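Local coordinates for protein YchN (Escherichia coli, PDB 1JX7), which is of unknown function but belongs to the DsrE/DsrF-like family and assembles into a homohexamer built as a dimer of trimers, at the interface of chains A and B. Numbering follows the deposited sequence. Chains: chain A/B, Hypothetical protein YCHN.

The interface of chains A and B. Residues chain A 19, 57-59; chain B 57-58.
B:Glu57 reaches across the chain boundary to A:Tyr59, and with 88 Å² hidden by chain A it has the largest hidden surface in this small patch. Both chains are copies of a DsrE/DsrF-like subunit, and the patch belongs to a two-fold symmetric interface of the homohexamer in which the loops at 57-59 meet one another. The glutamate chain, extended and with CG anti to the backbone N (chi1 -156°), carries the carboxylate toward A:Tyr59, beside its ring and not over a face. There the backbone N of A:Tyr59 donates a hydrogen bond to the carboxylate oxygen OE2 of B:Glu57, at 3.2 Å and 157° at the hydrogen. The donor stands above the carboxylate plane, tilted 45° out of it, which is not the usual approach to a carboxylate oxygen. The position of the same OE2 against CD2 of the A:Tyr59 ring is too close to be trusted and is doubtful. On the other side of the tyrosine ring plane, within chain A, CD2 of A:Tyr59 lies 3.5 Å above the ring plane of A:Phe19, over its centre; this packing, from helix 17-31, probably steadies the tyrosine. A:Phe19 also makes a loose contact across the boundary, CE2 to OE1 of B:Glu57 at 4.1 Å. Further along, the loops touch through glycine: CA of A:Gly58 is 3.6 Å from CG of B:Glu57. The reciprocal approach, A:Glu57 to B:Gly58, involves a poorly ordered glutamate and is less certain.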
loop_
_atom_site.group_PDB
_atom_site.type_symbol
_atom_site.label_atom_id
_atom_site.label_comp_id
_atom_site.label_asym_id
_atom_site.label_seq_id
_atom_site.Cartn_x
_atom_site.Cartn_y
_atom_site.Cartn_z
ATOM N N PHE A 19 5.454 7.561 10.500
ATOM C CA PHE A 19 6.231 8.756 10.774
ATOM C C PHE A 19 5.354 9.972 11.061
ATOM O O PHE A 19 5.496 10.611 12.103
ATOM C CB PHE A 19 7.180 9.048 9.614
ATOM C CG PHE A 19 7.890 10.369 9.703
ATOM C CD1 PHE A 19 8.479 10.781 10.893
ATOM C CD2 PHE A 19 7.974 11.201 8.592
ATOM C CE1 PHE A 19 9.142 12.004 10.971
ATOM C CE2 PHE A 19 8.634 12.425 8.664
ATOM C CZ PHE A 19 9.219 12.830 9.856
ATOM N N GLU A 57 20.026 8.155 7.731
ATOM C CA GLU A 57 19.310 9.048 6.835
ATOM C C GLU A 57 18.804 10.305 7.539
ATOM O O GLU A 57 19.588 11.150 7.992
ATOM C CB GLU A 57 18.125 8.297 6.216
ATOM C CG GLU A 57 17.428 9.013 5.065
ATOM C CD GLU A 57 16.137 8.322 4.653
ATOM O OE1 GLU A 57 16.180 7.108 4.345
ATOM O OE2 GLU A 57 15.080 8.993 4.640
ATOM N N GLY A 58 17.484 10.412 7.624
ATOM C CA GLY A 58 16.879 11.570 8.253
ATOM C C GLY A 58 16.171 11.295 9.560
ATOM O O GLY A 58 16.802 11.263 10.616
ATOM N N TYR A 59 14.860 11.086 9.502
ATOM C CA TYR A 59 14.113 10.880 10.740
ATOM C C TYR A 59 14.443 9.598 11.481
ATOM O O TYR A 59 14.781 8.581 10.880
ATOM C CB TYR A 59 12.594 10.993 10.481
ATOM C CG TYR A 59 11.925 9.852 9.734
ATOM C CD1 TYR A 59 11.738 8.616 10.344
ATOM C CD2 TYR A 59 11.397 10.048 8.455
ATOM C CE1 TYR A 59 11.027 7.598 9.701
ATOM C CE2 TYR A 59 10.687 9.039 7.804
ATOM C CZ TYR A 59 10.501 7.815 8.433
ATOM O OH TYR A 59 9.759 6.824 7.828
ATOM N N GLU B 57 15.889 16.287 4.690
ATOM C CA GLU B 57 15.988 15.175 5.595
ATOM C C GLU B 57 17.017 14.164 5.148
ATOM O O GLU B 57 18.200 14.269 5.477
ATOM C CB GLU B 57 14.622 14.512 5.667
ATOM C CG GLU B 57 14.360 13.732 6.919
ATOM C CD GLU B 57 13.024 13.043 6.861
ATOM O OE1 GLU B 57 11.993 13.742 6.710
ATOM O OE2 GLU B 57 13.013 11.804 6.962
ATOM N N GLY B 58 16.551 13.184 4.385
ATOM C CA GLY B 58 17.426 12.137 3.916
ATOM C C GLY B 58 17.699 12.126 2.427
ATOM O O GLY B 58 18.492 12.931 1.936
#